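Side-chain contacts in 2-C-methyl-D-erythritol 4-phosphate cytidylyltransferase (Anaerococcus prevotii, PDB 4KT7), which probably catalyses the transfer of a cytidylyl group from CTP to 2-C-methyl-D-erythritol 4-phosphate, releasing diphosphate, in isoprenoid biosynthesis: residues 175-178 with 179-183; 91-94 with 95-99; 70-73 with 74-77; 193-196 with 197-201. All coordinates share one frame; numbering follows the deposited sequence.

Interactions 1, 2 and 4 form one connected patch, with Tyr-180 of interaction 1 in the middle. Its ring packs on Leu-96 and its hydroxyl on Thr-92 of interaction 2, whose centre lies about 11 Å away; the same OH is probably hydrogen-bonded to Asp-193 OD1 of interaction 4, centred about 9 Å away. Leu-175 against Phe-197 and Lys-182 against Phe-200 also tie interactions 1 and 4. Interaction 3 stands apart, about 31 Å from interaction 1 and 35 Å from interaction 4, centre to centre; its nearest is interaction 2, about 20 Å between centres and about 12 Å between nearest atoms. A bound sodium ion lies about 9 Å from the side chain of Glu-198 in interaction 4.

Interaction 1. Residues 175-178 with 179-183; sequences LIYA and MYEKY
Four consecutive backbone hydrogen bonds, each reaching back four residues, join 175-178 to 179-182, beginning with Met-179 N to Leu-175 O at 2.9 Å and ending with Lys-182 N to Ala-178 O at 3.1 Å. On one flank of this regular helix Tyr-177 meets Glu-181. The carboxylate carbon CD of Glu-181 approaches CE1 of the Tyr-177 ring to 3.5 Å, and the two planes are inclined by 64°, so the groups neither stack nor bond but lean on one another. With CG of Tyr-177 anti to the backbone N (chi1 -168°), the ring rises alongside the helix, where it also meets the ring of Phe-93 from helix 88-97. A serine in place of Tyr-177 would probably leave the Glu-181 carboxylate without its aromatic neighbour and Phe-93 without a ring partner. The segment is the middle of helix 173-184, which follows directly on strand 168-172 of the mixed sheet in this GT-A-type alpha/beta fold. On another flank Ile-176 and Tyr-180 run side by side, with an apolar contact of 4.0 Å between Ile-176 CG1 and Tyr-180 CD1; the Tyr-180 hydroxyl bonds to Asp-193. Ile-176 O lies in the plane of the Tyr-180 ring, at its edge, 3.6 Å from CD1. A further row pairs Leu-175 with the selenomethionine Met-179. The chain of Met-179 bends at chi2 and chi3, bringing CE to 4.2 Å from Leu-175 CD1, while its CG rests 3.2 Å from Leu-175 O. Farther out, Met-179 packs on Leu-196 and Arg-202.

Interaction 2. Residues 91-94 with 95-99; sequences STFE and GLKAL
Lys-97 drapes its aliphatic chain over Phe-93, with CG 3.8 Å above the plane of the ring and displaced toward the rim. This is a CH-pi contact between residues four apart, set in the last turns of helix 88-97, one of the helices that flank the parallel strands of the alpha/beta fold. The two side chains cross at about a right angle, and Lys-97 CD also comes to 3.8 Å from Phe-93 CE2. Phe-93 has CG anti to its own N (chi1 -164°), which swings the ring forward along the helix to the place where the lysine chain passes. Beyond the ring the lysine bends at chi3 and carries its ammonium to Glu-94, three residues back. The glutamate is itself bent at chi2, and its OE2 receives Lys-97 NZ at 2.7 Å in a salt bridge, on the syn side and 27° out of the carboxylate plane. Were Glu-94 an alanine, the Lys-97 ammonium would probably lose its carboxylate and the end of the lysine chain be freer to turn. On the inward side of the helix Thr-92 and Leu-96 point the same way, toward strand 10-16, where Thr-15 and Ile-13 receive them. Leu-96 N bonds to Thr-92 O at 2.7 Å. The last bond of the series is poorer: Ala-98 N to Glu-94 O is weak, as the helix gives way to a turn. Leu-96 CD1 meets two side chains of the preceding turn, lying 4.2 Å from Thr-92 CG2 and equally far from Phe-93 CD1.

Interaction 3. Residues 70-73 with 74-77; sequences DILE and KYDG
The ring of Tyr-75 has Leu-72 at its edge, where CA lies near the ring plane and 4.1 Å from CD2, while CG of the adjacent Lys-74 sits 3.9 Å above the centre of one face. Ile-71 O comes obliquely to the CD2 rim, 3.4 Å from Tyr-75 CD2. Two apolar contacts complete the fit: Ile-71 CG2 to Tyr-75 CE2 at 4.2 Å, and Leu-72 CD2 to Tyr-75 CD2 at 4.3 Å. The tyrosine takes its position with CG anti to the carbonyl carbon (chi1 -58°), which turns the ring back over the helix residues just passed. Here the backbone bonds reach back three residues, not four. Tyr-75 N meets Leu-72 O at 3.1 Å from well above the carbonyl plane, 62° out of it, and Lys-74 N makes a weak bond to Ile-71 O. The extended chain of Lys-74 runs along the ring, so that its ammonium and the tyrosine hydroxyl reach a common partner: Asp-45 OD1 takes a salt bridge from Lys-74 NZ and a hydrogen bond with Tyr-75 OH. That shared carboxylate should hold the ring and the lysine chain together. This turn belongs to a beta-alpha-beta crossover, in which helix 65-73 links the parallel strands 55-60 and 79-83. Helix 39-48 lies alongside, with Leu-44 against both Leu-72 and Tyr-75, while Leu-72 also packs on Ile-79 and Tyr-81 of strand 79-83.

Interaction 4. Residues 193-196 with 197-201; sequences DSQL and FEFFD
Leu-196 and Phe-200 lie side by side on the close-packed side of this short helix, Leu-196 CD2 touching Phe-200 CE2 at 3.9 Å. Leu-196 is buried, with Tyr-183 of helix 173-184 and Val-190 also against it. Gln-195 meets Phe-199: with CG anti to the backbone N (chi1 -169°), its extended chain brings the amide carbon CD to 3.6 Å from Phe-199 CE2, the amide and ring planes 45° apart. Gln-195 OE1 is held by Thr-191 N, and Phe-199 stacks on Phe-188. Behind them, Gln-195 O accepts two amides, Phe-199 N nearly along the C=O axis at 3.1 Å and Glu-198 N at 2.9 Å from above the carbonyl plane. The helix closes with a Schellman motif, in which Asp-201 takes positive phi, Asp-201 N reaches Glu-198 O and Arg-202 N reaches Phe-197 O. The Glu-198 side is looser and watery. Its carboxylate crosses the Gln-195 amide without bonding to it. A water accepts from Gln-195 NE2 at 2.8 Å, but its approach to Glu-198 OE1 is too short to trust. Another donates to Glu-198 OE2 at 2.7 Å and, over a longer 3.3 Å, to Ser-194 OG, which also bonds Asp-192 OD2. Glu-198 OE2 bonds to Thr-156 OG1 of the second subunit, and Ser-194 OG to its Lys-145 NZ. The negative end of Glu-198 is thus met by hydrogen-bond partners at the dimer contact.

Interaction 1. Residues 175-178 with 179-183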
loop_
_atom_site.group_PDB
_atom_site.type_symbol
_atom_site.label_atom_id
_atom_site.label_comp_id
_atom_site.label_asym_id
_atom_site.label_seq_id
_atom_site.Cartn_x
_atom_site.Cartn_y
_atom_site.Cartn_z
ATOM N N LEU A 175 16.087 1.965 -26.020
ATOM C CA LEU A 175 15.919 3.075 -25.116
ATOM C C LEU A 175 16.248 2.663 -23.698
ATOM O O LEU A 175 17.092 3.284 -23.067
ATOM C CB LEU A 175 14.500 3.614 -25.202
ATOM C CG LEU A 175 14.233 4.901 -24.427
ATOM C CD1 LEU A 175 15.269 5.951 -24.790
ATOM C CD2 LEU A 175 12.821 5.406 -24.759
ATOM N N ILE A 176 15.601 1.611 -23.189
ATOM C CA ILE A 176 15.886 1.185 -21.822
ATOM C C ILE A 176 17.330 0.735 -21.647
ATOM O O ILE A 176 17.944 1.021 -20.620
ATOM C CB ILE A 176 14.895 0.120 -21.291
ATOM C CG1 ILE A 176 14.982 0.016 -19.770
ATOM C CG2 ILE A 176 15.144 -1.235 -21.915
ATOM C CD1 ILE A 176 14.679 1.343 -19.069
ATOM N N TYR A 177 17.896 0.064 -22.653
ATOM C CA TYR A 177 19.298 -0.320 -22.573
ATOM C C TYR A 177 20.180 0.927 -22.488
ATOM O O TYR A 177 21.119 0.974 -21.685
ATOM C CB TYR A 177 19.704 -1.171 -23.782
ATOM C CG TYR A 177 21.052 -1.863 -23.642
ATOM C CD1 TYR A 177 22.243 -1.179 -23.877
ATOM C CD2 TYR A 177 21.134 -3.213 -23.299
ATOM C CE1 TYR A 177 23.480 -1.820 -23.760
ATOM C CE2 TYR A 177 22.370 -3.864 -23.198
ATOM C CZ TYR A 177 23.532 -3.162 -23.425
ATOM O OH TYR A 177 24.746 -3.801 -23.310
ATOM N N ALA A 178 19.899 1.931 -23.320
ATOM C CA ALA A 178 20.705 3.161 -23.303
ATOM C C ALA A 178 20.578 3.881 -21.954
ATOM O O ALA A 178 21.562 4.380 -21.395
ATOM C CB ALA A 178 20.298 4.094 -24.447
HETATM N N MSE A 179 19.363 3.927 -21.431
HETATM C CA MSE A 179 19.113 4.537 -20.128
HETATM C C MSE A 179 19.902 3.796 -19.053
HETATM O O MSE A 179 20.420 4.410 -18.122
HETATM C CB MSE A 179 17.619 4.461 -19.780
HETATM C CG MSE A 179 16.658 5.343 -20.610
HETATM SE SE MSE A 179 17.147 7.214 -20.474
HETATM C CE MSE A 179 18.190 7.315 -22.121
ATOM N N TYR A 180 19.973 2.471 -19.179
ATOM C CA TYR A 180 20.692 1.652 -18.211
ATOM C C TYR A 180 22.190 1.934 -18.214
ATOM O O TYR A 180 22.831 2.007 -17.150
ATOM C CB TYR A 180 20.382 0.158 -18.409
ATOM C CG TYR A 180 19.544 -0.383 -17.276
ATOM C CD1 TYR A 180 18.167 -0.262 -17.289
ATOM C CD2 TYR A 180 20.144 -0.940 -16.154
ATOM C CE1 TYR A 180 17.390 -0.734 -16.229
ATOM C CE2 TYR A 180 19.390 -1.400 -15.093
ATOM C CZ TYR A 180 18.014 -1.291 -15.133
ATOM O OH TYR A 180 17.264 -1.749 -14.072
ATOM N N GLU A 181 22.755 2.128 -19.399
ATOM C CA GLU A 181 24.167 2.491 -19.464
ATOM C C GLU A 181 24.421 3.853 -18.826
ATOM O O GLU A 181 25.415 4.028 -18.132
ATOM C CB GLU A 181 24.656 2.469 -20.905
ATOM C CG GLU A 181 24.622 1.087 -21.500
ATOM C CD GLU A 181 25.278 1.030 -22.874
ATOM O OE1 GLU A 181 24.717 1.622 -23.832
ATOM O OE2 GLU A 181 26.354 0.396 -22.987
ATOM N N LYS A 182 23.523 4.810 -19.054
ATOM C CA LYS A 182 23.591 6.100 -18.370
ATOM C C LYS A 182 23.485 5.950 -16.856
ATOM O O LYS A 182 24.206 6.601 -16.105
ATOM C CB LYS A 182 22.470 7.024 -18.844
ATOM C CG LYS A 182 22.725 7.682 -20.181
ATOM C CD LYS A 182 21.520 8.502 -20.591
ATOM C CE LYS A 182 21.894 9.501 -21.658
ATOM N NZ LYS A 182 22.946 10.467 -21.189
ATOM N N TYR A 183 22.575 5.098 -16.411
ATOM C CA TYR A 183 22.419 4.839 -14.977
ATOM C C TYR A 183 23.683 4.274 -14.345
ATOM O O TYR A 183 24.092 4.693 -13.258
ATOM C CB TYR A 183 21.255 3.880 -14.730
ATOM C CG TYR A 183 21.101 3.500 -13.275
ATOM C CD1 TYR A 183 20.598 4.410 -12.350
ATOM C CD2 TYR A 183 21.466 2.241 -12.820
ATOM C CE1 TYR A 183 20.459 4.073 -11.017
ATOM C CE2 TYR A 183 21.333 1.896 -11.479
ATOM C CZ TYR A 183 20.827 2.816 -10.584
ATOM O OH TYR A 183 20.685 2.484 -9.252
#

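Interaction 2. Residues 91-94 with 95-99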
loop_
_atom_site.group_PDB
_atom_site.type_symbol
_atom_site.label_atom_id
_atom_site.label_comp_id
_atom_site.label_asym_id
_atom_site.label_seq_id
_atom_site.Cartn_x
_atom_site.Cartn_y
_atom_site.Cartn_z
ATOM N N SER A 91 21.300 -6.709 -11.623
ATOM C CA SER A 91 20.640 -7.919 -12.083
ATOM C C SER A 91 19.879 -7.699 -13.396
ATOM O O SER A 91 20.011 -8.477 -14.351
ATOM C CB SER A 91 19.701 -8.445 -10.999
ATOM O OG SER A 91 20.474 -9.019 -9.949
ATOM N N THR A 92 19.088 -6.638 -13.456
ATOM C CA THR A 92 18.335 -6.335 -14.666
ATOM C C THR A 92 19.282 -6.161 -15.862
ATOM O O THR A 92 19.018 -6.657 -16.961
ATOM C CB THR A 92 17.502 -5.078 -14.431
ATOM O OG1 THR A 92 16.576 -5.377 -13.381
ATOM C CG2 THR A 92 16.757 -4.633 -15.704
ATOM N N PHE A 93 20.411 -5.498 -15.638
ATOM C CA PHE A 93 21.368 -5.286 -16.720
ATOM C C PHE A 93 21.971 -6.575 -17.243
ATOM O O PHE A 93 22.215 -6.697 -18.448
ATOM C CB PHE A 93 22.483 -4.346 -16.300
ATOM C CG PHE A 93 23.273 -3.802 -17.456
ATOM C CD1 PHE A 93 22.663 -3.013 -18.407
ATOM C CD2 PHE A 93 24.622 -4.085 -17.587
ATOM C CE1 PHE A 93 23.388 -2.498 -19.483
ATOM C CE2 PHE A 93 25.356 -3.580 -18.651
ATOM C CZ PHE A 93 24.734 -2.792 -19.600
ATOM N N GLU A 94 22.217 -7.543 -16.364
ATOM C CA GLU A 94 22.675 -8.855 -16.833
ATOM C C GLU A 94 21.592 -9.463 -17.721
ATOM O O GLU A 94 21.886 -10.134 -18.715
ATOM C CB GLU A 94 22.950 -9.812 -15.668
ATOM C CG GLU A 94 24.158 -9.494 -14.828
ATOM C CD GLU A 94 25.422 -9.346 -15.659
ATOM O OE1 GLU A 94 25.827 -10.326 -16.335
ATOM O OE2 GLU A 94 26.002 -8.241 -15.641
ATOM N N GLY A 95 20.332 -9.237 -17.346
ATOM C CA GLY A 95 19.216 -9.717 -18.148
ATOM C C GLY A 95 19.208 -9.002 -19.493
ATOM O O GLY A 95 19.029 -9.643 -20.530
ATOM N N LEU A 96 19.397 -7.682 -19.482
ATOM C CA LEU A 96 19.389 -6.890 -20.720
ATOM C C LEU A 96 20.534 -7.235 -21.660
ATOM O O LEU A 96 20.362 -7.199 -22.887
ATOM C CB LEU A 96 19.434 -5.391 -20.427
ATOM C CG LEU A 96 18.205 -4.755 -19.760
ATOM C CD1 LEU A 96 18.591 -3.383 -19.236
ATOM C CD2 LEU A 96 17.030 -4.619 -20.748
ATOM N N LYS A 97 21.699 -7.562 -21.099
ATOM C CA LYS A 97 22.862 -7.959 -21.900
ATOM C C LYS A 97 22.659 -9.294 -22.608
ATOM O O LYS A 97 23.303 -9.571 -23.634
ATOM C CB LYS A 97 24.112 -8.062 -21.008
ATOM C CG LYS A 97 24.826 -6.736 -20.750
ATOM C CD LYS A 97 26.184 -6.984 -20.065
ATOM C CE LYS A 97 25.993 -7.430 -18.634
ATOM N NZ LYS A 97 27.281 -7.772 -17.949
ATOM N N ALA A 98 21.787 -10.135 -22.056
ATOM C CA ALA A 98 21.591 -11.495 -22.574
ATOM C C ALA A 98 20.453 -11.625 -23.592
ATOM O O ALA A 98 20.137 -12.726 -24.042
ATOM C CB ALA A 98 21.367 -12.475 -21.427
ATOM N N LEU A 99 19.836 -10.506 -23.950
ATOM C CA LEU A 99 18.707 -10.531 -24.882
ATOM C C LEU A 99 19.177 -10.878 -26.298
ATOM O O LEU A 99 20.296 -10.542 -26.697
ATOM C CB LEU A 99 17.950 -9.186 -24.885
ATOM C CG LEU A 99 17.285 -8.761 -23.564
ATOM C CD1 LEU A 99 16.484 -7.475 -23.703
ATOM C CD2 LEU A 99 16.393 -9.868 -23.034
#

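Interaction 3. Residues 70-73 with 74-77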
loop_
_atom_site.group_PDB
_atom_site.type_symbol
_atom_site.label_atom_id
_atom_site.label_comp_id
_atom_site.label_asym_id
_atom_site.label_seq_id
_atom_site.Cartn_x
_atom_site.Cartn_y
_atom_site.Cartn_z
ATOM N N ASP A 70 15.872 -27.701 -12.900
ATOM C CA ASP A 70 14.803 -28.680 -12.715
ATOM C C ASP A 70 13.461 -28.054 -13.070
ATOM O O ASP A 70 12.599 -28.682 -13.685
ATOM C CB ASP A 70 14.769 -29.177 -11.269
ATOM C CG ASP A 70 15.980 -30.019 -10.904
ATOM O OD1 ASP A 70 16.689 -30.489 -11.822
ATOM O OD2 ASP A 70 16.209 -30.220 -9.692
ATOM N N ILE A 71 13.294 -26.803 -12.679
ATOM C CA ILE A 71 12.075 -26.083 -12.973
ATOM C C ILE A 71 11.949 -25.861 -14.479
ATOM O O ILE A 71 10.867 -26.025 -15.049
ATOM C CB ILE A 71 12.029 -24.764 -12.183
ATOM C CG1 ILE A 71 11.657 -25.060 -10.721
ATOM C CG2 ILE A 71 11.064 -23.769 -12.814
ATOM C CD1 ILE A 71 11.979 -23.921 -9.765
ATOM N N LEU A 72 13.066 -25.548 -15.133
ATOM C CA LEU A 72 13.044 -25.221 -16.562
ATOM C C LEU A 72 12.819 -26.413 -17.490
ATOM O O LEU A 72 12.434 -26.226 -18.647
ATOM C CB LEU A 72 14.311 -24.462 -16.974
ATOM C CG LEU A 72 14.325 -23.011 -16.510
ATOM C CD1 LEU A 72 15.548 -22.267 -17.029
ATOM C CD2 LEU A 72 13.057 -22.337 -16.991
ATOM N N GLU A 73 13.043 -27.628 -16.995
ATOM C CA GLU A 73 12.857 -28.820 -17.826
ATOM C C GLU A 73 11.403 -28.990 -18.240
ATOM O O GLU A 73 11.108 -29.516 -19.310
ATOM C CB GLU A 73 13.314 -30.082 -17.095
ATOM C CG GLU A 73 14.806 -30.182 -16.898
ATOM C CD GLU A 73 15.233 -31.581 -16.526
ATOM O OE1 GLU A 73 14.559 -32.206 -15.674
ATOM O OE2 GLU A 73 16.231 -32.064 -17.097
ATOM N N LYS A 74 10.498 -28.547 -17.379
ATOM C CA LYS A 74 9.068 -28.665 -17.642
ATOM C C LYS A 74 8.626 -27.753 -18.801
ATOM O O LYS A 74 7.575 -27.969 -19.414
ATOM C CB LYS A 74 8.276 -28.404 -16.346
ATOM C CG LYS A 74 7.102 -27.438 -16.464
ATOM C CD LYS A 74 6.279 -27.383 -15.171
ATOM C CE LYS A 74 5.051 -26.485 -15.343
ATOM N NZ LYS A 74 4.279 -26.280 -14.081
ATOM N N TYR A 75 9.450 -26.760 -19.133
ATOM C CA TYR A 75 9.100 -25.813 -20.195
ATOM C C TYR A 75 9.774 -26.089 -21.547
ATOM O O TYR A 75 10.986 -26.322 -21.624
ATOM C CB TYR A 75 9.347 -24.371 -19.737
ATOM C CG TYR A 75 8.563 -24.005 -18.493
ATOM C CD1 TYR A 75 7.226 -23.634 -18.570
ATOM C CD2 TYR A 75 9.152 -24.046 -17.244
ATOM C CE1 TYR A 75 6.503 -23.309 -17.431
ATOM C CE2 TYR A 75 8.437 -23.726 -16.105
ATOM C CZ TYR A 75 7.116 -23.355 -16.204
ATOM O OH TYR A 75 6.415 -23.034 -15.060
ATOM N N ASP A 76 8.966 -26.050 -22.607
ATOM C CA ASP A 76 9.432 -26.263 -23.978
ATOM C C ASP A 76 10.070 -25.012 -24.585
ATOM O O ASP A 76 11.012 -25.101 -25.379
ATOM C CB ASP A 76 8.257 -26.669 -24.877
ATOM C CG ASP A 76 7.465 -27.842 -24.328
ATOM O OD1 ASP A 76 8.078 -28.761 -23.742
ATOM O OD2 ASP A 76 6.225 -27.844 -24.491
ATOM N N GLY A 77 9.539 -23.853 -24.209
ATOM C CA GLY A 77 9.796 -22.610 -24.914
ATOM C C GLY A 77 11.220 -22.093 -24.974
ATOM O O GLY A 77 12.168 -22.738 -24.512
#

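Interaction 4. Residues 193-196 with 197-201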
loop_
_atom_site.group_PDB
_atom_site.type_symbol
_atom_site.label_atom_id
_atom_site.label_comp_id
_atom_site.label_asym_id
_atom_site.label_seq_id
_atom_site.Cartn_x
_atom_site.Cartn_y
_atom_site.Cartn_z
ATOM N N ASP A 193 12.783 1.101 -12.770
ATOM C CA ASP A 193 13.403 1.417 -14.054
ATOM C C ASP A 193 12.756 2.611 -14.731
ATOM O O ASP A 193 13.426 3.342 -15.455
ATOM C CB ASP A 193 13.363 0.226 -15.020
ATOM C CG ASP A 193 14.107 -0.981 -14.496
ATOM O OD1 ASP A 193 15.112 -0.802 -13.772
ATOM O OD2 ASP A 193 13.695 -2.116 -14.826
ATOM N N SER A 194 11.454 2.805 -14.534
ATOM C CA SER A 194 10.793 3.894 -15.258
ATOM C C SER A 194 11.198 5.263 -14.728
ATOM O O SER A 194 11.041 6.262 -15.429
ATOM C CB SER A 194 9.268 3.757 -15.246
ATOM O OG SER A 194 8.740 4.117 -13.979
ATOM N N GLN A 195 11.745 5.322 -13.513
ATOM C CA GLN A 195 12.203 6.614 -12.982
ATOM C C GLN A 195 13.445 7.081 -13.743
ATOM O O GLN A 195 13.806 8.269 -13.708
ATOM C CB GLN A 195 12.478 6.557 -11.471
ATOM C CG GLN A 195 12.695 7.953 -10.849
ATOM C CD GLN A 195 12.947 7.906 -9.360
ATOM O OE1 GLN A 195 13.447 6.908 -8.834
ATOM N NE2 GLN A 195 12.597 8.989 -8.664
ATOM N N LEU A 196 14.087 6.160 -14.462
ATOM C CA LEU A 196 15.223 6.543 -15.298
ATOM C C LEU A 196 14.804 7.658 -16.261
ATOM O O LEU A 196 15.594 8.536 -16.606
ATOM C CB LEU A 196 15.764 5.334 -16.064
ATOM C CG LEU A 196 16.498 4.294 -15.200
ATOM C CD1 LEU A 196 16.961 3.110 -16.057
ATOM C CD2 LEU A 196 17.692 4.920 -14.504
ATOM N N PHE A 197 13.538 7.647 -16.657
ATOM C CA PHE A 197 13.053 8.626 -17.610
ATOM C C PHE A 197 13.046 10.028 -17.043
ATOM O O PHE A 197 13.216 10.999 -17.781
ATOM C CB PHE A 197 11.688 8.209 -18.155
ATOM C CG PHE A 197 11.779 7.097 -19.151
ATOM C CD1 PHE A 197 12.098 5.808 -18.741
ATOM C CD2 PHE A 197 11.580 7.337 -20.498
ATOM C CE1 PHE A 197 12.214 4.784 -19.670
ATOM C CE2 PHE A 197 11.685 6.310 -21.421
ATOM C CZ PHE A 197 12.015 5.037 -20.999
ATOM N N GLU A 198 12.878 10.132 -15.727
ATOM C CA GLU A 198 12.903 11.430 -15.075
ATOM C C GLU A 198 14.328 11.882 -14.864
ATOM O O GLU A 198 14.659 13.044 -15.094
ATOM C CB GLU A 198 12.155 11.379 -13.739
ATOM C CG GLU A 198 10.662 11.155 -13.889
ATOM C CD GLU A 198 10.003 10.706 -12.589
ATOM O OE1 GLU A 198 10.013 11.484 -11.592
ATOM O OE2 GLU A 198 9.472 9.571 -12.567
ATOM N N PHE A 199 15.194 10.970 -14.444
ATOM C CA PHE A 199 16.583 11.359 -14.180
ATOM C C PHE A 199 17.310 11.844 -15.431
ATOM O O PHE A 199 18.195 12.693 -15.363
ATOM C CB PHE A 199 17.369 10.209 -13.551
ATOM C CG PHE A 199 17.096 10.033 -12.089
ATOM C CD1 PHE A 199 17.345 11.071 -11.199
ATOM C CD2 PHE A 199 16.603 8.835 -11.599
ATOM C CE1 PHE A 199 17.091 10.922 -9.838
ATOM C CE2 PHE A 199 16.351 8.675 -10.240
ATOM C CZ PHE A 199 16.592 9.722 -9.360
ATOM N N PHE A 200 16.938 11.312 -16.583
ATOM C CA PHE A 200 17.675 11.692 -17.786
ATOM C C PHE A 200 16.869 12.577 -18.713
ATOM O O PHE A 200 17.144 12.647 -19.898
ATOM C CB PHE A 200 18.243 10.458 -18.481
ATOM C CG PHE A 200 19.181 9.694 -17.606
ATOM C CD1 PHE A 200 20.397 10.247 -17.227
ATOM C CD2 PHE A 200 18.826 8.459 -17.093
ATOM C CE1 PHE A 200 21.265 9.553 -16.379
ATOM C CE2 PHE A 200 19.690 7.763 -16.246
ATOM C CZ PHE A 200 20.905 8.312 -15.889
ATOM N N ASP A 201 15.875 13.255 -18.141
ATOM C CA ASP A 201 15.209 14.354 -18.818
ATOM C C ASP A 201 14.527 13.930 -20.110
ATOM O O ASP A 201 14.532 14.669 -21.092
ATOM C CB ASP A 201 16.216 15.473 -19.068
ATOM C CG ASP A 201 16.586 16.200 -17.786
ATOM O OD1 ASP A 201 15.770 16.145 -16.839
ATOM O OD2 ASP A 201 17.672 16.815 -17.719
HETATM O O HOH W 1 8.577 7.407 -13.859
HETATM O O HOH W 2 11.693 11.374 -9.850
#